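Long-range contacts in BolA (Coxiella burnetii, PDB 3TR3), which is of unknown function but belongs to the BolA/IbaG family and is probably induced by stress: residues S21-A26 with F33-L38; L38-E43 with Y74-Y79. One frame throughout, in Å; residues are numbered along the deposited sequence.

Contact 1. Residues S21-A26 with F33-L38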
ATOM      1  N   SER B  21     -10.889  -7.168  -0.474  1.00 35.42           N
ATOM      2  CA  SER B  21      -9.938  -6.423   0.359  1.00 34.05           C
ATOM      3  C   SER B  21      -8.874  -5.681  -0.471  1.00 34.31           C
ATOM      4  O   SER B  21      -8.473  -6.122  -1.549  1.00 39.07           O
ATOM      5  CB  SER B  21      -9.299  -7.277   1.480  1.00 29.43           C
ATOM      6  OG  SER B  21      -8.507  -8.334   0.966  1.00 32.31           O
ATOM      7  N   ARG B  22      -8.449  -4.538   0.047  1.00 32.68           N
ATOM      8  CA  ARG B  22      -7.306  -3.777  -0.480  1.00 29.23           C
ATOM      9  C   ARG B  22      -6.292  -3.573   0.633  1.00 28.64           C
ATOM     10  O   ARG B  22      -6.633  -3.004   1.699  1.00 29.05           O
ATOM     11  CB  ARG B  22      -7.750  -2.421  -1.060  1.00 29.51           C
ATOM     12  CG  ARG B  22      -6.592  -1.574  -1.662  1.00 79.35           C
ATOM     13  CD  ARG B  22      -7.079  -0.333  -2.432  1.00 78.84           C
ATOM     14  NE  ARG B  22      -7.971  -0.686  -3.541  1.00 78.29           N
ATOM     15  CZ  ARG B  22      -8.927   0.109  -4.015  1.00 76.73           C
ATOM     16  NH1 ARG B  22      -9.125   1.308  -3.468  1.00 76.76           N
ATOM     17  NH2 ARG B  22      -9.695  -0.295  -5.030  1.00 73.80           N
ATOM     18  N   VAL B  23      -5.053  -4.057   0.421  1.00 26.44           N
ATOM     19  CA  VAL B  23      -3.974  -3.708   1.361  1.00 27.88           C
ATOM     20  C   VAL B  23      -3.335  -2.327   0.962  1.00 32.88           C
ATOM     21  O   VAL B  23      -2.490  -2.240   0.056  1.00 37.78           O
ATOM     22  CB  VAL B  23      -2.922  -4.848   1.519  1.00 33.09           C
ATOM     23  CG1 VAL B  23      -1.937  -4.535   2.638  1.00 33.09           C
ATOM     24  CG2 VAL B  23      -3.606  -6.186   1.775  1.00 28.38           C
ATOM     25  N   ILE B  24      -3.790  -1.256   1.612  1.00 28.01           N
ATOM     26  CA  ILE B  24      -3.389   0.088   1.242  1.00 33.07           C
ATOM     27  C   ILE B  24      -1.995   0.455   1.785  1.00 35.00           C
ATOM     28  O   ILE B  24      -1.359   1.389   1.308  1.00 32.25           O
ATOM     29  CB  ILE B  24      -4.431   1.172   1.640  1.00 33.38           C
ATOM     30  CG1 ILE B  24      -4.550   1.280   3.154  1.00 30.96           C
ATOM     31  CG2 ILE B  24      -5.779   0.954   0.901  1.00 23.62           C
ATOM     32  CD1 ILE B  24      -5.360   2.467   3.565  1.00 31.52           C
ATOM     33  N   SER B  25      -1.522  -0.295   2.766  1.00 33.26           N
ATOM     34  CA  SER B  25      -0.187  -0.093   3.240  1.00 32.96           C
ATOM     35  C   SER B  25       0.362  -1.384   3.815  1.00 34.26           C
ATOM     36  O   SER B  25      -0.273  -2.000   4.640  1.00 34.04           O
ATOM     37  CB  SER B  25      -0.175   1.018   4.270  1.00 33.94           C
ATOM     38  OG  SER B  25       1.020   0.988   5.018  1.00 34.31           O
ATOM     39  N   ALA B  26       1.539  -1.796   3.349  1.00 35.02           N
ATOM     40  CA  ALA B  26       2.266  -2.938   3.901  1.00 32.70           C
ATOM     41  C   ALA B  26       3.759  -2.578   4.176  1.00 33.38           C
ATOM     42  O   ALA B  26       4.479  -2.193   3.259  1.00 30.64           O
ATOM     43  CB  ALA B  26       2.162  -4.127   2.933  1.00 28.88           C
ATOM     44  N   PHE B  33       5.992  -7.109  10.490  1.00 35.96           N
ATOM     45  CA  PHE B  33       5.265  -6.387   9.465  1.00 34.20           C
ATOM     46  C   PHE B  33       4.082  -5.636  10.098  1.00 37.84           C
ATOM     47  O   PHE B  33       3.657  -5.956  11.215  1.00 41.31           O
ATOM     48  CB  PHE B  33       4.728  -7.359   8.408  1.00 31.98           C
ATOM     49  CG  PHE B  33       5.787  -8.104   7.642  1.00 31.19           C
ATOM     50  CD1 PHE B  33       6.264  -7.607   6.418  1.00 29.30           C
ATOM     51  CD2 PHE B  33       6.281  -9.320   8.114  1.00 28.20           C
ATOM     52  CE1 PHE B  33       7.228  -8.327   5.678  1.00 27.59           C
ATOM     53  CE2 PHE B  33       7.263 -10.039   7.396  1.00 24.17           C
ATOM     54  CZ  PHE B  33       7.735  -9.548   6.186  1.00 27.47           C
ATOM     55  N   GLU B  34       3.586  -4.633   9.375  1.00 37.97           N
ATOM     56  CA  GLU B  34       2.340  -3.924   9.678  1.00 41.36           C
ATOM     57  C   GLU B  34       1.584  -3.803   8.384  1.00 39.92           C
ATOM     58  O   GLU B  34       2.168  -3.524   7.335  1.00 41.53           O
ATOM     59  CB  GLU B  34       2.588  -2.510  10.195  1.00 48.60           C
ATOM     60  CG  GLU B  34       3.400  -2.425  11.460  1.00 64.05           C
ATOM     61  CD  GLU B  34       4.013  -1.038  11.649  1.00 81.92           C
ATOM     62  OE1 GLU B  34       4.046  -0.250  10.667  1.00 85.56           O
ATOM     63  OE2 GLU B  34       4.462  -0.735  12.781  1.00 88.19           O
ATOM     64  N   ALA B  35       0.275  -3.994   8.455  1.00 34.93           N
ATOM     65  CA  ALA B  35      -0.567  -3.888   7.287  1.00 27.45           C
ATOM     66  C   ALA B  35      -1.829  -3.107   7.654  1.00 31.68           C
ATOM     67  O   ALA B  35      -2.324  -3.216   8.776  1.00 36.17           O
ATOM     68  CB  ALA B  35      -0.914  -5.296   6.748  1.00 27.31           C
ATOM     69  N   VAL B  36      -2.311  -2.287   6.722  1.00 27.50           N
ATOM     70  CA  VAL B  36      -3.557  -1.573   6.879  1.00 28.48           C
ATOM     71  C   VAL B  36      -4.399  -2.196   5.806  1.00 31.58           C
ATOM     72  O   VAL B  36      -3.980  -2.246   4.649  1.00 29.33           O
ATOM     73  CB  VAL B  36      -3.432  -0.051   6.665  1.00 27.78           C
ATOM     74  CG1 VAL B  36      -4.756   0.641   6.940  1.00 25.59           C
ATOM     75  CG2 VAL B  36      -2.306   0.544   7.544  1.00 25.56           C
ATOM     76  N   VAL B  37      -5.538  -2.769   6.222  1.00 29.82           N
ATOM     77  CA  VAL B  37      -6.399  -3.549   5.342  1.00 27.48           C
ATOM     78  C   VAL B  37      -7.783  -2.924   5.332  1.00 30.61           C
ATOM     79  O   VAL B  37      -8.329  -2.603   6.398  1.00 28.13           O
ATOM     80  CB  VAL B  37      -6.503  -5.031   5.787  1.00 35.70           C
ATOM     81  CG1 VAL B  37      -7.289  -5.825   4.753  1.00 23.40           C
ATOM     82  CG2 VAL B  37      -5.132  -5.630   5.932  1.00 23.08           C
ATOM     83  N   LEU B  38      -8.309  -2.698   4.127  1.00 30.70           N
ATOM     84  CA  LEU B  38      -9.667  -2.235   3.946  1.00 28.24           C
ATOM     85  C   LEU B  38     -10.464  -3.419   3.416  1.00 33.63           C
ATOM     86  O   LEU B  38     -10.010  -4.104   2.493  1.00 34.01           O
ATOM     87  CB  LEU B  38      -9.779  -1.025   2.983  1.00 23.41           C
ATOM     88  CG  LEU B  38      -8.945   0.254   3.209  1.00 33.56           C
ATOM     89  CD1 LEU B  38      -9.430   1.527   2.419  1.00 23.84           C
ATOM     90  CD2 LEU B  38      -8.746   0.596   4.673  1.00 30.17           C
TER
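Leu38 and Arg22 are joined twice through their backbones: Leu38 N donates an almost straight hydrogen bond (175° at the hydrogen) to Arg22 O at 3.0 Å, and Arg22 N returns one to Leu38 O at 2.9 Å. Both donors lie in the plane of the carbonyl they meet. Farther along, Val36 N donates to Ser25 O at 2.9 Å, whereas Ile24 N makes a weak, bent hydrogen bond to Val36 O at 3.2 Å. Between these anchor points 22-26 spends one residue more than 33-38. The surplus is a beta bulge at Ile24, whose psi of -18° leaves the extended range and brings its side chain to the same side as Ser25. The two strands form the antiparallel hairpin that opens the mixed sheet of the BolA fold, with strand 68-74 on the far side of 33-38. The hairpin's other edge continues into the second subunit, where Ser25 and Ala26 pair with a parallel strand and Ser25 OG is hydrogen-bonded to Thr7 OG1 of that subunit. On the bulge side, Ile24 CG1 sits in the crowded position between N and the carbonyl carbon (chi1 66°), so CG1 and CD1 cross obliquely over Val36 CG1, with CG1 to CG1 at 3.8 Å. Ile24 CG2 meets Leu38 CG at 4.0 Å, the two chains crossing at about a right angle. Ser25 CB rests against Val36 CG2. On the reverse face Val23, which also touches Ile14 of helix 7-17, brings CG1 to 4.3 Å from Ala35 CB; just before the strand, Ser21 CB lies 4.1 Å from Val37 CG1.

Contact 2. Residues L38-E43 with Y74-Y79; sequences LCPTFE and YTPDEY
Two structural elements meet here: the last parallel pair of the sheet, Leu38 with Tyr74, and a capping box made by Thr75 and Glu78 at the start of helix 76-80. Cys39 N donates a hydrogen bond to Tyr74 O at 2.9 Å, nearly along the C=O axis, and the edge of the Phe42 ring approaches the same oxygen through CD2. Cys39 CB covers one face of that ring, 3.6 Å above its centre. Leu38 CD2 wedges between Tyr74 CB (3.5 Å) and Tyr79 CB, and CD1 meets Tyr79 CD1 at 3.8 Å. Tyr79 CG is anti to its backbone N (chi1 -168°), which carries the side chain across the end of Leu38 at about a right angle. Pro40 CD and Pro76 CD touch ring to ring, also crosswise. Thr75 holds OG1 between its N and carbonyl carbon (chi1 61°), where it accepts from Glu78 N at 3.0 Å; CG2, anti to the carbonyl carbon, then lies against Glu43 N. Glu78 OE1 accepts from Thr75 N above its carboxylate plane and forms a salt bridge with Arg50. Glu43, bent at chi2 (66°), folds back so that one water, 2.6 Å from Glu43 OE1, links it to Thr75 OG1 at 2.8 Å.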
ATOM      1  N   LEU B  38      -8.309  -2.698   4.127  1.00 30.70           N
ATOM      2  CA  LEU B  38      -9.667  -2.235   3.946  1.00 28.24           C
ATOM      3  C   LEU B  38     -10.464  -3.419   3.416  1.00 33.63           C
ATOM      4  O   LEU B  38     -10.010  -4.104   2.493  1.00 34.01           O
ATOM      5  CB  LEU B  38      -9.779  -1.025   2.983  1.00 23.41           C
ATOM      6  CG  LEU B  38      -8.945   0.254   3.209  1.00 33.56           C
ATOM      7  CD1 LEU B  38      -9.430   1.527   2.419  1.00 23.84           C
ATOM      8  CD2 LEU B  38      -8.746   0.596   4.673  1.00 30.17           C
ATOM      9  N   CYS B  39     -11.642  -3.654   4.010  1.00 30.54           N
ATOM     10  CA  CYS B  39     -12.590  -4.666   3.542  1.00 30.25           C
ATOM     11  C   CYS B  39     -14.013  -4.322   4.038  1.00 36.47           C
ATOM     12  O   CYS B  39     -14.208  -4.097   5.242  1.00 34.98           O
ATOM     13  CB  CYS B  39     -12.170  -6.046   4.053  1.00 24.00           C
ATOM     14  SG  CYS B  39     -13.006  -7.403   3.231  1.00 31.73           S
ATOM     15  N   PRO B  40     -15.004  -4.266   3.115  1.00 38.22           N
ATOM     16  CA  PRO B  40     -16.401  -4.015   3.517  1.00 38.93           C
ATOM     17  C   PRO B  40     -16.975  -5.149   4.394  1.00 40.05           C
ATOM     18  O   PRO B  40     -17.920  -4.926   5.140  1.00 46.07           O
ATOM     19  CB  PRO B  40     -17.146  -3.908   2.173  1.00 36.25           C
ATOM     20  CG  PRO B  40     -16.293  -4.700   1.201  1.00 34.02           C
ATOM     21  CD  PRO B  40     -14.876  -4.444   1.654  1.00 35.99           C
ATOM     22  N   THR B  41     -16.371  -6.332   4.328  1.00 36.68           N
ATOM     23  CA  THR B  41     -16.755  -7.479   5.150  1.00 36.55           C
ATOM     24  C   THR B  41     -16.529  -7.243   6.661  1.00 33.69           C
ATOM     25  O   THR B  41     -17.094  -7.932   7.514  1.00 33.50           O
ATOM     26  CB  THR B  41     -16.012  -8.756   4.639  1.00 41.73           C
ATOM     27  OG1 THR B  41     -16.468  -9.068   3.318  1.00 47.93           O
ATOM     28  CG2 THR B  41     -16.220  -9.958   5.522  1.00 34.03           C
ATOM     29  N   PHE B  42     -15.703  -6.263   7.001  1.00 34.71           N
ATOM     30  CA  PHE B  42     -15.439  -5.961   8.413  1.00 34.47           C
ATOM     31  C   PHE B  42     -16.634  -5.217   9.019  1.00 33.66           C
ATOM     32  O   PHE B  42     -16.695  -5.023  10.224  1.00 35.99           O
ATOM     33  CB  PHE B  42     -14.165  -5.112   8.610  1.00 36.04           C
ATOM     34  CG  PHE B  42     -12.883  -5.755   8.114  1.00 34.49           C
ATOM     35  CD1 PHE B  42     -12.739  -7.127   8.068  1.00 30.48           C
ATOM     36  CD2 PHE B  42     -11.806  -4.959   7.713  1.00 33.23           C
ATOM     37  CE1 PHE B  42     -11.536  -7.697   7.607  1.00 30.91           C
ATOM     38  CE2 PHE B  42     -10.608  -5.520   7.271  1.00 30.90           C
ATOM     39  CZ  PHE B  42     -10.474  -6.909   7.225  1.00 28.92           C
ATOM     40  N   GLU B  43     -17.583  -4.787   8.193  1.00 31.98           N
ATOM     41  CA  GLU B  43     -18.734  -4.058   8.745  1.00 33.15           C
ATOM     42  C   GLU B  43     -19.450  -4.881   9.807  1.00 35.34           C
ATOM     43  O   GLU B  43     -19.883  -6.023   9.546  1.00 37.29           O
ATOM     44  CB  GLU B  43     -19.698  -3.612   7.647  1.00 30.96           C
ATOM     45  CG  GLU B  43     -20.777  -2.681   8.130  1.00 39.22           C
ATOM     46  CD  GLU B  43     -20.252  -1.328   8.596  1.00 51.33           C
ATOM     47  OE1 GLU B  43     -19.625  -0.587   7.765  1.00 55.74           O
ATOM     48  OE2 GLU B  43     -20.479  -1.012   9.796  1.00 52.98           O
ATOM     49  N   TYR B  74      -9.947  -1.658   8.418  1.00 32.13           N
ATOM     50  CA  TYR B  74     -10.987  -0.654   8.257  1.00 33.95           C
ATOM     51  C   TYR B  74     -12.004  -1.110   7.232  1.00 33.61           C
ATOM     52  O   TYR B  74     -11.686  -1.850   6.307  1.00 35.29           O
ATOM     53  CB  TYR B  74     -10.417   0.703   7.780  1.00 39.72           C
ATOM     54  CG  TYR B  74      -9.394   1.340   8.708  1.00 47.72           C
ATOM     55  CD1 TYR B  74      -9.784   2.069   9.827  1.00 51.13           C
ATOM     56  CD2 TYR B  74      -8.029   1.219   8.452  1.00 50.02           C
ATOM     57  CE1 TYR B  74      -8.853   2.630  10.681  1.00 56.32           C
ATOM     58  CE2 TYR B  74      -7.092   1.785   9.287  1.00 54.51           C
ATOM     59  CZ  TYR B  74      -7.495   2.487  10.403  1.00 59.90           C
ATOM     60  OH  TYR B  74      -6.527   3.054  11.221  1.00 64.29           O
ATOM     61  N   THR B  75     -13.237  -0.652   7.390  1.00 29.95           N
ATOM     62  CA  THR B  75     -14.130  -0.683   6.261  1.00 28.90           C
ATOM     63  C   THR B  75     -13.751   0.486   5.373  1.00 30.09           C
ATOM     64  O   THR B  75     -13.211   1.485   5.842  1.00 31.38           O
ATOM     65  CB  THR B  75     -15.621  -0.522   6.661  1.00 28.75           C
ATOM     66  OG1 THR B  75     -15.832   0.746   7.303  1.00 27.52           O
ATOM     67  CG2 THR B  75     -16.080  -1.675   7.551  1.00 29.52           C
ATOM     68  N   PRO B  76     -14.061   0.374   4.088  1.00 29.67           N
ATOM     69  CA  PRO B  76     -13.897   1.510   3.183  1.00 29.73           C
ATOM     70  C   PRO B  76     -14.500   2.792   3.740  1.00 37.71           C
ATOM     71  O   PRO B  76     -13.848   3.836   3.638  1.00 46.45           O
ATOM     72  CB  PRO B  76     -14.619   1.058   1.916  1.00 28.71           C
ATOM     73  CG  PRO B  76     -14.575  -0.460   1.955  1.00 28.44           C
ATOM     74  CD  PRO B  76     -14.500  -0.860   3.400  1.00 26.61           C
ATOM     75  N   ASP B  77     -15.685   2.733   4.344  1.00 40.83           N
ATOM     76  CA  ASP B  77     -16.286   3.927   4.956  1.00 42.07           C
ATOM     77  C   ASP B  77     -15.530   4.478   6.178  1.00 36.76           C
ATOM     78  O   ASP B  77     -15.410   5.673   6.307  1.00 40.90           O
ATOM     79  CB  ASP B  77     -17.754   3.698   5.345  1.00 47.67           C
ATOM     80  CG  ASP B  77     -18.664   3.546   4.148  1.00 56.44           C
ATOM     81  OD1 ASP B  77     -18.271   3.920   3.019  1.00 57.21           O
ATOM     82  OD2 ASP B  77     -19.793   3.046   4.358  1.00 64.25           O
ATOM     83  N   GLU B  78     -15.062   3.627   7.085  1.00 31.78           N
ATOM     84  CA  GLU B  78     -14.301   4.131   8.208  1.00 33.46           C
ATOM     85  C   GLU B  78     -13.089   4.869   7.647  1.00 41.31           C
ATOM     86  O   GLU B  78     -12.662   5.883   8.215  1.00 41.17           O
ATOM     87  CB  GLU B  78     -13.850   3.025   9.176  1.00 33.12           C
ATOM     88  CG  GLU B  78     -14.974   2.346   9.950  1.00 43.02           C
ATOM     89  CD  GLU B  78     -14.532   1.074  10.673  1.00 49.69           C
ATOM     90  OE1 GLU B  78     -13.404   0.620  10.397  1.00 48.95           O
ATOM     91  OE2 GLU B  78     -15.310   0.535  11.512  1.00 52.27           O
ATOM     92  N   TYR B  79     -12.532   4.365   6.539  1.00 40.91           N
ATOM     93  CA  TYR B  79     -11.333   4.977   5.992  1.00 40.48           C
ATOM     94  C   TYR B  79     -11.607   6.334   5.298  1.00 42.21           C
ATOM     95  O   TYR B  79     -10.952   7.317   5.640  1.00 41.00           O
ATOM     96  CB  TYR B  79     -10.524   4.020   5.108  1.00 42.83           C
ATOM     97  CG  TYR B  79      -9.137   4.557   4.788  1.00 43.90           C
ATOM     98  CD1 TYR B  79      -8.857   5.131   3.549  1.00 43.30           C
ATOM     99  CD2 TYR B  79      -8.110   4.521   5.740  1.00 45.66           C
ATOM    100  CE1 TYR B  79      -7.572   5.634   3.253  1.00 44.89           C
ATOM    101  CE2 TYR B  79      -6.825   5.035   5.463  1.00 45.46           C
ATOM    102  CZ  TYR B  79      -6.562   5.581   4.208  1.00 48.77           C
ATOM    103  OH  TYR B  79      -5.300   6.083   3.901  1.00 52.07           O
TER
HETATM  104  O   HOH W   1     -18.185   1.318   8.691  0.88 23.94           O
HETATM  105  O   HOH W   2     -18.054   0.698  11.120  0.93 30.97           O

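How the contacts relate
The centre of contact 1 is about 5 Å from that of the chain, the centre of contact 2 about 12 Å, and the two centres are about 12 Å apart; neither contact is wholly buried. Contact 1 is within the sheet, made of strand-to-strand backbone bonds and aliphatic packing, with its edge taken up by the second subunit. Contact 2 sits where strands end and helix 76-80 begins, so a single backbone hydrogen bond crosses, joined by helix capping, proline packing and water bridges from Glu43 to Thr75 and Glu78. Leu38 belongs to both, paired with Arg22 in one and Tyr74 in the other. Val37 O probably accepts from Tyr74 N, and Ile24 CD1 packs on Tyr79 CZ, making the two contacts continuous.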